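Mgp-operon protein 3 (Mycoplasma pneumoniae, PDB 6RJ1) is a surface adhesin that probably acts together with the P1 protein when the bacterium attaches to sugars on host cells. Local coordinates at residues 459-464 against 543-548; 697-702 against 723-728; 793-798 against 815-820; 800-805 against 863-868; 833-838 against 912-917. All blocks are in the same frame, centred on the assembly; numbering follows the deposited sequence.

Interaction 1 of 5, residues 459-464 against 543-548; sequences AYLNGQ and LDVVAD
The side-chain amide of N462 and the carboxylate of D548 approach through one oxygen each, N462 OD1 lying 3.6 Å from D548 OD1, with their planes turned 75° apart. Both residues are solvent-exposed; the rest of the contact is mainly apolar. L461 has CG anti to its backbone N (chi1 -170°), and both its methyls pack on the D548 backbone, L461 CD2 3.5 Å from D548 O, while L461 CD1 also lies 3.9 Å from V545 CG1. Both V545 methyls also sit by the backbone of the facing strand, CG1 being 3.5 Å from Y460 O. Deeper in, A459 CB rests 3.9 Å from L543 CD2. The strands run in nearly the same direction, 27° apart, joined by side-chain packing. A type I' turn from L461 to Q464, closed by backbone bonds in both directions, makes the tight hairpin that presents L461 and N462. Y460 points away, its hydroxyl bonded to E483 and K52. Strand 457-461 is an outermost strand of an eight-stranded sheet, while 538-546 belongs to another sheet. L550 of neighbouring strand 549-563 touches A459, L543 and V545, and L704 of helix 701-712 packs on L461.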
# COMPACT_ATOMS: atom_id res chain seq x y z
N ALA A 459 10.06 -2.06 13.48
CA ALA A 459 11.49 -2.23 13.27
C ALA A 459 12.23 -1.48 14.36
O ALA A 459 11.81 -0.38 14.75
CB ALA A 459 11.90 -1.70 11.91
N TYR A 460 13.32 -2.08 14.87
CA TYR A 460 14.16 -1.47 15.90
C TYR A 460 15.53 -1.17 15.30
O TYR A 460 16.15 -2.05 14.70
CB TYR A 460 14.27 -2.37 17.15
CG TYR A 460 15.18 -1.82 18.23
CD1 TYR A 460 16.56 -2.01 18.16
CD2 TYR A 460 14.67 -1.12 19.31
CE1 TYR A 460 17.40 -1.50 19.15
CE2 TYR A 460 15.50 -0.60 20.30
CZ TYR A 460 16.87 -0.81 20.22
OH TYR A 460 17.72 -0.32 21.19
N LEU A 461 16.01 0.07 15.49
CA LEU A 461 17.31 0.51 15.00
C LEU A 461 17.98 1.47 15.99
O LEU A 461 17.65 2.65 16.03
CB LEU A 461 17.21 1.14 13.59
CG LEU A 461 18.55 1.44 12.88
CD1 LEU A 461 19.20 0.17 12.37
CD2 LEU A 461 18.36 2.43 11.74
N ASN A 462 18.93 0.93 16.78
CA ASN A 462 19.74 1.68 17.74
C ASN A 462 18.92 2.65 18.63
O ASN A 462 19.05 3.88 18.50
CB ASN A 462 20.89 2.41 17.02
CG ASN A 462 21.97 1.48 16.51
OD1 ASN A 462 21.83 0.80 15.48
ND2 ASN A 462 23.08 1.43 17.24
N GLY A 463 18.08 2.08 19.49
CA GLY A 463 17.25 2.83 20.43
C GLY A 463 16.04 3.52 19.83
O GLY A 463 15.29 4.19 20.54
N GLN A 464 15.84 3.35 18.51
CA GLN A 464 14.72 3.95 17.79
C GLN A 464 13.80 2.86 17.28
O GLN A 464 14.27 1.85 16.73
CB GLN A 464 15.19 4.84 16.62
CG GLN A 464 16.12 5.96 17.04
CD GLN A 464 15.76 7.23 16.35
OE1 GLN A 464 14.84 7.94 16.77
NE2 GLN A 464 16.47 7.54 15.28
N LEU A 543 8.96 -3.23 6.32
CA LEU A 543 10.21 -2.57 6.72
C LEU A 543 11.15 -3.53 7.43
O LEU A 543 10.70 -4.46 8.12
CB LEU A 543 10.03 -1.25 7.53
CG LEU A 543 8.91 -1.00 8.60
CD1 LEU A 543 8.46 -2.24 9.37
CD2 LEU A 543 9.35 0.04 9.60
N ASP A 544 12.46 -3.31 7.27
CA ASP A 544 13.49 -4.13 7.91
C ASP A 544 14.76 -3.32 8.13
O ASP A 544 14.95 -2.28 7.50
CB ASP A 544 13.77 -5.41 7.10
CG ASP A 544 14.39 -6.55 7.90
OD1 ASP A 544 14.44 -6.46 9.15
OD2 ASP A 544 14.81 -7.55 7.27
N VAL A 545 15.62 -3.78 9.06
CA VAL A 545 16.90 -3.14 9.34
C VAL A 545 18.06 -3.99 8.79
O VAL A 545 18.00 -5.22 8.84
CB VAL A 545 17.10 -2.70 10.82
CG1 VAL A 545 16.02 -1.72 11.26
CG2 VAL A 545 17.18 -3.89 11.77
N VAL A 546 19.07 -3.33 8.23
CA VAL A 546 20.24 -3.96 7.63
C VAL A 546 21.37 -2.93 7.56
O VAL A 546 21.12 -1.78 7.16
CB VAL A 546 19.92 -4.66 6.26
CG1 VAL A 546 19.34 -3.69 5.23
CG2 VAL A 546 21.13 -5.42 5.70
N ALA A 547 22.60 -3.31 7.97
CA ALA A 547 23.80 -2.46 7.98
C ALA A 547 23.54 -1.07 8.61
O ALA A 547 23.85 -0.05 7.99
CB ALA A 547 24.37 -2.33 6.57
N ASP A 548 22.92 -1.07 9.83
CA ASP A 548 22.54 0.11 10.64
C ASP A 548 21.60 1.09 9.90
O ASP A 548 21.55 2.28 10.24
CB ASP A 548 23.79 0.83 11.20
CG ASP A 548 24.65 -0.01 12.13
OD1 ASP A 548 24.08 -0.68 13.03
OD2 ASP A 548 25.89 0.01 11.97

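Interaction 2 of 5, residues 697-702 against 723-728; sequences GIVNES and VKWTNT
W725 has CG anti to its carbonyl carbon (chi1 -67°) and CD1 almost eclipsed with CA about the CB-CG bond (chi2 -1°), which turns one indole face to V699. The contact joins antiparallel strands 693-699 and 723-732, the latter interrupted by an inverse gamma turn centred on N727. V699 CG2 makes a CH-pi contact over the five-membered ring of W725, 4.3 Å from its centroid and 15° off the normal. The indole is also held from outside the two segments: W725 NE1 bonds to E703 O, and the ring of Y478 meets it. G697 and T728 form a non-hydrogen-bonded pair, T728 CG2 lying 3.8 Å from G697 CA. Next to it, I698 N donates to N727 O at 3.0 Å. I698 and N727 run side by side, with CG2 of the former 3.9 Å from CB of the latter. N700, at the N-cap position, caps helix 701-712, and its OD1 also accepts from S702 OG. Two waters link I698 O to N727: both donate to that oxygen, one accepting from N727 N at 2.9 Å and the other weakly from N727 ND2.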
# COMPACT_ATOMS: atom_id res chain seq x y z
N GLY A 697 13.12 2.24 -0.63
CA GLY A 697 14.31 2.98 -0.26
C GLY A 697 15.00 2.54 1.01
O GLY A 697 14.50 1.69 1.75
N ILE A 698 16.19 3.13 1.22
CA ILE A 698 17.05 2.95 2.39
C ILE A 698 17.09 4.30 3.12
O ILE A 698 17.20 5.35 2.48
CB ILE A 698 18.45 2.39 2.00
CG1 ILE A 698 19.26 2.00 3.26
CG2 ILE A 698 19.26 3.32 1.04
CD1 ILE A 698 20.49 1.15 3.00
N VAL A 699 16.94 4.28 4.46
CA VAL A 699 16.90 5.49 5.26
C VAL A 699 17.83 5.35 6.49
O VAL A 699 17.80 4.33 7.18
CB VAL A 699 15.44 5.95 5.59
CG1 VAL A 699 14.42 4.83 5.45
CG2 VAL A 699 15.32 6.65 6.94
N ASN A 700 18.71 6.36 6.69
CA ASN A 700 19.68 6.42 7.79
C ASN A 700 19.12 7.09 9.05
O ASN A 700 18.06 7.71 8.99
CB ASN A 700 20.96 7.12 7.33
CG ASN A 700 20.78 8.53 6.83
OD1 ASN A 700 20.41 9.45 7.56
ND2 ASN A 700 21.04 8.73 5.55
N GLU A 701 19.87 6.97 10.17
CA GLU A 701 19.52 7.52 11.49
C GLU A 701 19.18 9.01 11.49
O GLU A 701 18.24 9.41 12.18
CB GLU A 701 20.60 7.22 12.54
CG GLU A 701 20.54 5.80 13.09
CD GLU A 701 20.75 5.67 14.59
OE1 GLU A 701 21.83 6.05 15.08
OE2 GLU A 701 19.82 5.16 15.27
N SER A 702 19.94 9.84 10.73
CA SER A 702 19.68 11.29 10.67
C SER A 702 18.37 11.59 9.93
O SER A 702 17.65 12.51 10.32
CB SER A 702 20.87 12.04 10.07
OG SER A 702 20.86 12.06 8.65
N VAL A 723 10.19 16.45 5.73
CA VAL A 723 11.24 15.46 6.02
C VAL A 723 11.72 15.04 4.63
O VAL A 723 10.89 14.80 3.74
CB VAL A 723 10.69 14.23 6.81
CG1 VAL A 723 11.82 13.31 7.26
CG2 VAL A 723 9.85 14.65 8.00
N LYS A 724 13.03 14.98 4.41
CA LYS A 724 13.57 14.60 3.11
C LYS A 724 14.35 13.28 3.15
O LYS A 724 15.43 13.21 3.75
CB LYS A 724 14.41 15.73 2.49
CG LYS A 724 13.58 16.84 1.86
CD LYS A 724 14.46 17.79 1.06
CE LYS A 724 13.74 19.06 0.66
NZ LYS A 724 14.63 20.00 -0.07
N TRP A 725 13.78 12.24 2.51
CA TRP A 725 14.40 10.92 2.36
C TRP A 725 14.81 10.84 0.89
O TRP A 725 13.96 10.62 0.01
CB TRP A 725 13.41 9.79 2.75
CG TRP A 725 13.01 9.73 4.21
CD1 TRP A 725 13.45 10.55 5.22
CD2 TRP A 725 12.12 8.78 4.82
NE1 TRP A 725 12.87 10.17 6.41
CE2 TRP A 725 12.05 9.09 6.20
CE3 TRP A 725 11.37 7.70 4.33
CZ2 TRP A 725 11.26 8.36 7.09
CZ3 TRP A 725 10.58 6.98 5.21
CH2 TRP A 725 10.54 7.30 6.57
N THR A 726 16.08 11.15 0.61
CA THR A 726 16.60 11.23 -0.75
C THR A 726 17.06 9.88 -1.35
O THR A 726 17.15 9.76 -2.58
CB THR A 726 17.71 12.28 -0.83
OG1 THR A 726 18.63 12.06 0.23
CG2 THR A 726 17.16 13.70 -0.75
N ASN A 727 17.34 8.87 -0.50
CA ASN A 727 17.78 7.57 -1.00
C ASN A 727 16.60 6.60 -1.17
O ASN A 727 16.58 5.49 -0.63
CB ASN A 727 18.91 7.00 -0.16
CG ASN A 727 20.17 7.79 -0.34
OD1 ASN A 727 20.77 7.78 -1.41
ND2 ASN A 727 20.56 8.52 0.69
N THR A 728 15.62 7.05 -1.95
CA THR A 728 14.41 6.30 -2.28
C THR A 728 14.19 6.38 -3.79
O THR A 728 14.85 7.18 -4.47
CB THR A 728 13.18 6.84 -1.49
OG1 THR A 728 13.03 8.23 -1.74
CG2 THR A 728 13.27 6.59 0.02
O HOH W 1 16.44 8.07 2.17
O HOH W 2 19.56 6.78 3.14

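Interaction 3 of 5, residues 793-798 against 815-820; sequences RGHKPN and NPDTDK
K796 N donates to D817 OD1 across the two loops, 2.9 Å away with an N-H...O angle of 163°, and meets that oxygen nearly along its C-O bond. The other carboxylate oxygen, D817 OD2, lies in the plane of the H795 imidazole at its edge, 3.2 Å from H795 CD2, while the ring and carboxylate planes stand 52° apart. One aspartate thus engages two consecutive residues, a backbone N-H with one oxygen and a ring C-H edge with the other. Beside it P816 turns its ring to the opposing backbone: CB comes 3.3 Å from P797 O, and CG lies 3.4 Å from K796 O and equally near N798 OD1. K796 slides past D817 in the opposite direction, its CB 3.8 Å from P816 CB; the chain is bent at its three outer torsions, and NZ ends 4.4 Å from D819 OD2, opposite charges that stay short of a salt bridge. In the next shell, H795 ND1 bonds weakly to R793 O, N815 OD1 receives weak bonds from the N-H groups of D817 and T818, and a G1 bulge, with D819 and K820 both facing N815, closes the turn. N798 ND2 is held by F900 O, and D819 OD1 by the hydroxyl of Y799. The loop of 793-798 leads into strand 799-805, and the turn at 815-820 links strand 808-815 to 820-821; because 799-805 and 808-815 are antiparallel neighbours in one sheet, the contact lies at a shared end of that pair.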
# COMPACT_ATOMS: atom_id res chain seq x y z
N ARG A 793 38.23 -7.76 -2.41
CA ARG A 793 39.05 -7.09 -1.40
C ARG A 793 38.74 -5.58 -1.34
O ARG A 793 38.72 -4.90 -2.37
CB ARG A 793 40.54 -7.32 -1.68
CG ARG A 793 41.24 -8.22 -0.67
CD ARG A 793 42.38 -7.50 0.05
NE ARG A 793 43.46 -8.41 0.43
CZ ARG A 793 44.55 -8.06 1.10
NH1 ARG A 793 45.48 -8.97 1.39
NH2 ARG A 793 44.73 -6.80 1.49
N GLY A 794 38.46 -5.11 -0.12
CA GLY A 794 38.17 -3.71 0.16
C GLY A 794 36.75 -3.26 -0.07
O GLY A 794 36.50 -2.05 -0.12
N HIS A 795 35.81 -4.21 -0.21
CA HIS A 795 34.39 -3.92 -0.43
C HIS A 795 33.53 -4.56 0.65
O HIS A 795 33.80 -5.68 1.07
CB HIS A 795 33.94 -4.37 -1.83
CG HIS A 795 34.51 -3.55 -2.94
ND1 HIS A 795 35.73 -3.85 -3.52
CD2 HIS A 795 34.00 -2.46 -3.56
CE1 HIS A 795 35.93 -2.94 -4.45
NE2 HIS A 795 34.91 -2.08 -4.52
N LYS A 796 32.51 -3.82 1.11
CA LYS A 796 31.57 -4.26 2.15
C LYS A 796 30.66 -5.40 1.63
O LYS A 796 30.39 -5.42 0.43
CB LYS A 796 30.69 -3.08 2.61
CG LYS A 796 31.42 -1.96 3.36
CD LYS A 796 31.60 -2.22 4.87
CE LYS A 796 30.44 -1.90 5.82
NZ LYS A 796 29.91 -0.53 5.64
N PRO A 797 30.17 -6.33 2.49
CA PRO A 797 29.28 -7.40 1.99
C PRO A 797 27.93 -6.87 1.50
O PRO A 797 27.31 -6.04 2.16
CB PRO A 797 29.10 -8.32 3.21
CG PRO A 797 29.39 -7.47 4.39
CD PRO A 797 30.40 -6.46 3.95
N ASN A 798 27.49 -7.36 0.32
CA ASN A 798 26.24 -6.96 -0.33
C ASN A 798 24.99 -7.33 0.46
O ASN A 798 24.98 -8.32 1.20
CB ASN A 798 26.12 -7.56 -1.75
CG ASN A 798 27.22 -7.21 -2.73
OD1 ASN A 798 27.80 -6.12 -2.74
ND2 ASN A 798 27.51 -8.16 -3.61
N ASN A 815 23.99 -0.42 -2.58
CA ASN A 815 25.45 -0.29 -2.61
C ASN A 815 25.92 -0.38 -1.14
O ASN A 815 25.62 0.51 -0.35
CB ASN A 815 25.86 1.04 -3.24
CG ASN A 815 27.35 1.20 -3.45
OD1 ASN A 815 28.15 1.16 -2.52
ND2 ASN A 815 27.74 1.41 -4.70
N PRO A 816 26.62 -1.47 -0.74
CA PRO A 816 27.03 -1.58 0.67
C PRO A 816 28.17 -0.66 1.11
O PRO A 816 28.36 -0.45 2.32
CB PRO A 816 27.39 -3.06 0.81
CG PRO A 816 27.81 -3.47 -0.55
CD PRO A 816 27.04 -2.64 -1.53
N ASP A 817 28.93 -0.11 0.15
CA ASP A 817 30.05 0.79 0.43
C ASP A 817 29.58 2.21 0.77
O ASP A 817 30.35 2.97 1.38
CB ASP A 817 31.05 0.82 -0.74
CG ASP A 817 31.50 -0.54 -1.25
OD1 ASP A 817 31.80 -1.42 -0.41
OD2 ASP A 817 31.57 -0.71 -2.49
N THR A 818 28.35 2.58 0.36
CA THR A 818 27.77 3.92 0.58
C THR A 818 26.43 3.88 1.33
O THR A 818 25.97 4.94 1.78
CB THR A 818 27.60 4.68 -0.75
OG1 THR A 818 26.65 4.00 -1.58
CG2 THR A 818 28.93 4.90 -1.49
N ASP A 819 25.80 2.69 1.43
CA ASP A 819 24.49 2.45 2.07
C ASP A 819 23.40 3.29 1.39
O ASP A 819 22.59 3.96 2.04
CB ASP A 819 24.55 2.61 3.60
CG ASP A 819 25.52 1.66 4.28
OD1 ASP A 819 25.37 0.43 4.10
OD2 ASP A 819 26.42 2.15 4.99
N LYS A 820 23.42 3.23 0.06
CA LYS A 820 22.51 3.92 -0.86
C LYS A 820 21.95 2.89 -1.87
O LYS A 820 22.39 1.74 -1.87
CB LYS A 820 23.27 5.04 -1.60
CG LYS A 820 23.64 6.23 -0.73
CD LYS A 820 24.55 7.19 -1.47
CE LYS A 820 24.85 8.44 -0.67
NZ LYS A 820 23.76 9.45 -0.81

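Interaction 4 of 5, residues 800-805 against 863-868; sequences SAVLLV and WFYTFD
Two antiparallel sheets pack face to face here, as in a beta sandwich, with V802 and L804 of strand 799-805 set against W863, Y865 and F867 of strand 862-868. V802 and W863 reach toward each other tip to tip. V802 CG2 stands over the indole face, 3.4 Å from the centroid of the five-membered ring of W863 and 6° off its normal, and V802 CG1 covers the six-membered part, 3.8 Å from W863 CH2. At the edge of the same ring, in its plane, S800 O lies 3.6 Å from W863 CZ2. The indole nitrogen NE1 bonds weakly to K783 O. The strand axes are 9.6 Å apart and inclined by 28°, a separation filled by side chains pointing inward from both sheets, alternate residues of each strand doing the work. All three aromatic residues have CG anti to the carbonyl carbon (chi1 near -70°), giving a row of rings raised from the strand in the same sense. L804 slides past Y865 in the opposite direction: L804 CD1 sits over the centre of the Y865 phenol, 4.1 Å from the centroid, while CD2 is 3.6 Å from F867 CZ, in the plane of that ring at its edge. V802 CG2 also meets the edge of the phenol, 3.3 Å from Y865 OH. The Y865 hydroxyl OH is 3.1 Å from V802 O, but at a poor angle; its hydrogen-bond partner is G781 O, on strand 779-786, next to 799-805 in the sheet. From outside the two segments, V893 and L851 pack on Y865, and V846 and T850 on F867.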
# COMPACT_ATOMS: atom_id res chain seq x y z
N SER A 800 20.40 -7.11 0.07
CA SER A 800 19.21 -6.87 -0.72
C SER A 800 17.98 -7.09 0.12
O SER A 800 18.04 -7.78 1.13
CB SER A 800 19.18 -7.80 -1.93
OG SER A 800 20.27 -7.53 -2.79
N ALA A 801 16.87 -6.53 -0.31
CA ALA A 801 15.58 -6.73 0.34
C ALA A 801 14.67 -7.33 -0.70
O ALA A 801 14.75 -6.97 -1.88
CB ALA A 801 15.01 -5.42 0.84
N VAL A 802 13.84 -8.28 -0.29
CA VAL A 802 12.91 -8.88 -1.23
C VAL A 802 11.49 -8.74 -0.71
O VAL A 802 11.29 -8.58 0.49
CB VAL A 802 13.24 -10.33 -1.70
CG1 VAL A 802 14.64 -10.43 -2.34
CG2 VAL A 802 13.06 -11.34 -0.59
N LEU A 803 10.53 -8.78 -1.63
CA LEU A 803 9.10 -8.73 -1.31
C LEU A 803 8.30 -9.43 -2.40
O LEU A 803 8.73 -9.52 -3.55
CB LEU A 803 8.59 -7.29 -1.06
CG LEU A 803 8.49 -6.37 -2.26
CD1 LEU A 803 7.19 -5.62 -2.26
CD2 LEU A 803 9.68 -5.44 -2.34
N LEU A 804 7.13 -9.92 -2.01
CA LEU A 804 6.22 -10.61 -2.92
C LEU A 804 5.12 -9.66 -3.35
O LEU A 804 4.58 -8.91 -2.53
CB LEU A 804 5.65 -11.85 -2.22
CG LEU A 804 6.25 -13.23 -2.57
CD1 LEU A 804 7.77 -13.22 -2.64
CD2 LEU A 804 5.80 -14.27 -1.58
N VAL A 805 4.86 -9.65 -4.66
CA VAL A 805 3.80 -8.86 -5.31
C VAL A 805 2.94 -9.81 -6.15
O VAL A 805 3.30 -10.98 -6.31
CB VAL A 805 4.31 -7.65 -6.13
CG1 VAL A 805 4.91 -6.58 -5.22
CG2 VAL A 805 5.29 -8.07 -7.23
N TRP A 863 15.48 -16.63 1.66
CA TRP A 863 14.29 -16.11 2.31
C TRP A 863 13.23 -17.21 2.27
O TRP A 863 13.11 -17.92 1.27
CB TRP A 863 13.77 -14.88 1.56
CG TRP A 863 14.60 -13.63 1.68
CD1 TRP A 863 14.41 -12.61 2.56
CD2 TRP A 863 15.63 -13.20 0.78
NE1 TRP A 863 15.28 -11.58 2.30
CE2 TRP A 863 16.04 -11.91 1.20
CE3 TRP A 863 16.25 -13.78 -0.34
CZ2 TRP A 863 17.05 -11.20 0.55
CZ3 TRP A 863 17.26 -13.08 -0.98
CH2 TRP A 863 17.65 -11.80 -0.54
N PHE A 864 12.46 -17.34 3.36
CA PHE A 864 11.37 -18.30 3.46
C PHE A 864 10.08 -17.59 3.83
O PHE A 864 10.02 -16.93 4.87
CB PHE A 864 11.71 -19.43 4.45
CG PHE A 864 12.89 -20.27 4.03
CD1 PHE A 864 12.75 -21.27 3.07
CD2 PHE A 864 14.14 -20.08 4.60
CE1 PHE A 864 13.85 -22.04 2.67
CE2 PHE A 864 15.24 -20.85 4.21
CZ PHE A 864 15.08 -21.83 3.24
N TYR A 865 9.08 -17.67 2.94
CA TYR A 865 7.76 -17.04 3.09
C TYR A 865 6.73 -18.08 3.49
O TYR A 865 6.42 -18.97 2.69
CB TYR A 865 7.35 -16.33 1.80
CG TYR A 865 8.08 -15.04 1.55
CD1 TYR A 865 9.38 -15.03 1.05
CD2 TYR A 865 7.47 -13.81 1.80
CE1 TYR A 865 10.07 -13.83 0.84
CE2 TYR A 865 8.14 -12.61 1.58
CZ TYR A 865 9.44 -12.62 1.10
OH TYR A 865 10.11 -11.44 0.89
N THR A 866 6.23 -17.97 4.73
CA THR A 866 5.23 -18.89 5.26
C THR A 866 3.84 -18.31 5.09
O THR A 866 3.58 -17.17 5.47
CB THR A 866 5.58 -19.30 6.69
OG1 THR A 866 6.92 -19.79 6.72
CG2 THR A 866 4.64 -20.36 7.24
N PHE A 867 2.95 -19.09 4.48
CA PHE A 867 1.56 -18.72 4.23
C PHE A 867 0.63 -19.65 4.99
O PHE A 867 0.73 -20.87 4.85
CB PHE A 867 1.27 -18.81 2.72
CG PHE A 867 1.98 -17.72 1.94
CD1 PHE A 867 1.37 -16.49 1.73
CD2 PHE A 867 3.25 -17.94 1.42
CE1 PHE A 867 2.02 -15.49 1.02
CE2 PHE A 867 3.90 -16.93 0.71
CZ PHE A 867 3.29 -15.71 0.53
N ASP A 868 -0.26 -19.08 5.79
CA ASP A 868 -1.20 -19.80 6.63
C ASP A 868 -2.62 -19.60 6.11
O ASP A 868 -3.10 -18.47 6.09
CB ASP A 868 -1.08 -19.27 8.07
CG ASP A 868 -1.65 -20.12 9.19
OD1 ASP A 868 -2.64 -20.85 8.95
OD2 ASP A 868 -1.13 -20.02 10.33

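Interaction 5 of 5, residues 833-838 against 912-917; sequences SFSYTP and APAALA
T837 OG1 donates a hydrogen bond to A915 O, 3.1 Å away, approaching in the plane of the carbonyl with a C=O...O angle of 147°. Its OG1 is anti to the carbonyl carbon (chi1 -47°), which puts the hydroxyl on the side of the neighbouring strand; it is the only hydrogen bond between the two segments. The remaining contacts are packing of small groups. A914 CB touches two hydroxyl oxygens, 3.4 Å from S835 OG and 3.6 Å from T837 OG1, and S835 OG also lies by A914 CA. S835 CB approaches P913 O at 3.5 Å. At the start of the segment the methyl of A912, CB, touches both F834 O, 3.5 Å off, and S835 CB. The facing side chains are short, consistent with strand axes only 6.3 Å apart, inclined by 29° in much the same direction. F834 and Y836 point the other way, F834 stacking on H731. Strand 834-838 pairs through its backbone with 808-815, and 914-920 with 888-896, so the contact links edges of two different antiparallel sheets. R811 and N813 of strand 808-815 cross over as well, bonding to A914 O and P913 O respectively.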
# COMPACT_ATOMS: atom_id res chain seq x y z
N SER A 833 18.73 -1.12 -9.13
CA SER A 833 18.23 -1.14 -7.75
C SER A 833 16.89 -1.88 -7.63
O SER A 833 16.50 -2.26 -6.53
CB SER A 833 18.08 0.29 -7.23
OG SER A 833 17.09 1.00 -7.95
N PHE A 834 16.18 -2.04 -8.75
CA PHE A 834 14.89 -2.71 -8.81
C PHE A 834 14.91 -3.86 -9.82
O PHE A 834 15.43 -3.70 -10.93
CB PHE A 834 13.78 -1.71 -9.17
CG PHE A 834 12.38 -2.28 -9.24
CD1 PHE A 834 11.88 -2.80 -10.44
CD2 PHE A 834 11.54 -2.26 -8.14
CE1 PHE A 834 10.59 -3.31 -10.51
CE2 PHE A 834 10.24 -2.76 -8.22
CZ PHE A 834 9.77 -3.27 -9.41
N SER A 835 14.30 -4.99 -9.43
CA SER A 835 14.15 -6.19 -10.26
C SER A 835 12.82 -6.89 -9.94
O SER A 835 12.49 -7.07 -8.77
CB SER A 835 15.32 -7.14 -10.07
OG SER A 835 14.90 -8.47 -9.85
N TYR A 836 12.08 -7.29 -10.98
CA TYR A 836 10.83 -8.03 -10.84
C TYR A 836 10.94 -9.30 -11.68
O TYR A 836 11.19 -9.22 -12.89
CB TYR A 836 9.61 -7.17 -11.22
CG TYR A 836 8.34 -7.97 -11.44
CD1 TYR A 836 7.55 -8.37 -10.36
CD2 TYR A 836 7.94 -8.35 -12.72
CE1 TYR A 836 6.39 -9.11 -10.56
CE2 TYR A 836 6.80 -9.11 -12.92
CZ TYR A 836 6.02 -9.48 -11.84
OH TYR A 836 4.89 -10.23 -12.06
N THR A 837 10.81 -10.47 -11.04
CA THR A 837 10.86 -11.76 -11.72
C THR A 837 9.50 -12.44 -11.55
O THR A 837 9.10 -12.68 -10.41
CB THR A 837 12.03 -12.60 -11.22
OG1 THR A 837 13.20 -11.79 -11.17
CG2 THR A 837 12.28 -13.84 -12.08
N PRO A 838 8.76 -12.71 -12.64
CA PRO A 838 7.45 -13.35 -12.49
C PRO A 838 7.55 -14.78 -11.98
O PRO A 838 8.42 -15.53 -12.43
CB PRO A 838 6.87 -13.33 -13.92
CG PRO A 838 7.74 -12.40 -14.70
CD PRO A 838 9.08 -12.48 -14.07
N ALA A 912 20.25 -5.76 -13.56
CA ALA A 912 19.83 -5.68 -12.16
C ALA A 912 19.88 -7.07 -11.53
O ALA A 912 19.26 -7.97 -12.09
CB ALA A 912 18.42 -5.12 -12.07
N PRO A 913 20.58 -7.28 -10.37
CA PRO A 913 20.56 -8.62 -9.75
C PRO A 913 19.13 -8.98 -9.34
O PRO A 913 18.44 -8.16 -8.73
CB PRO A 913 21.49 -8.47 -8.53
CG PRO A 913 22.23 -7.21 -8.75
CD PRO A 913 21.36 -6.32 -9.57
N ALA A 914 18.67 -10.15 -9.78
CA ALA A 914 17.30 -10.61 -9.57
C ALA A 914 17.13 -11.67 -8.48
O ALA A 914 18.10 -12.17 -7.92
CB ALA A 914 16.72 -11.10 -10.89
N ALA A 915 15.86 -11.97 -8.17
CA ALA A 915 15.44 -12.97 -7.19
C ALA A 915 14.62 -14.05 -7.90
O ALA A 915 14.18 -13.86 -9.03
CB ALA A 915 14.61 -12.30 -6.10
N LEU A 916 14.42 -15.19 -7.23
CA LEU A 916 13.66 -16.32 -7.77
C LEU A 916 12.79 -16.90 -6.67
O LEU A 916 13.31 -17.33 -5.65
CB LEU A 916 14.62 -17.37 -8.34
CG LEU A 916 14.02 -18.45 -9.24
CD1 LEU A 916 13.83 -17.94 -10.66
CD2 LEU A 916 14.88 -19.67 -9.25
N ALA A 917 11.46 -16.85 -6.86
CA ALA A 917 10.48 -17.36 -5.90
C ALA A 917 9.89 -18.67 -6.37
O ALA A 917 9.42 -18.77 -7.51
CB ALA A 917 9.37 -16.35 -5.69

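Overall arrangement
Along the chain, interactions 1, 2 and 3 follow in series, while 4 alternates with both 3 and 5. Interactions 1 and 2 have centres about 13 Å apart and share the mixed sheet containing strands 538-546, 693-699 and 723-732, meeting where E701 touches L461 and N462. Interactions 4 and 5, with centres also about 13 Å apart, join the same two antiparallel sheets, one in their buried interior and the other nearer an edge. Interaction 3 touches 1 and 2 and adjoins interaction 4 in sequence only: D819 and K820 touch I698, K820 also N727, and D819 also A547. Together they join sheets built from distant parts of the chain.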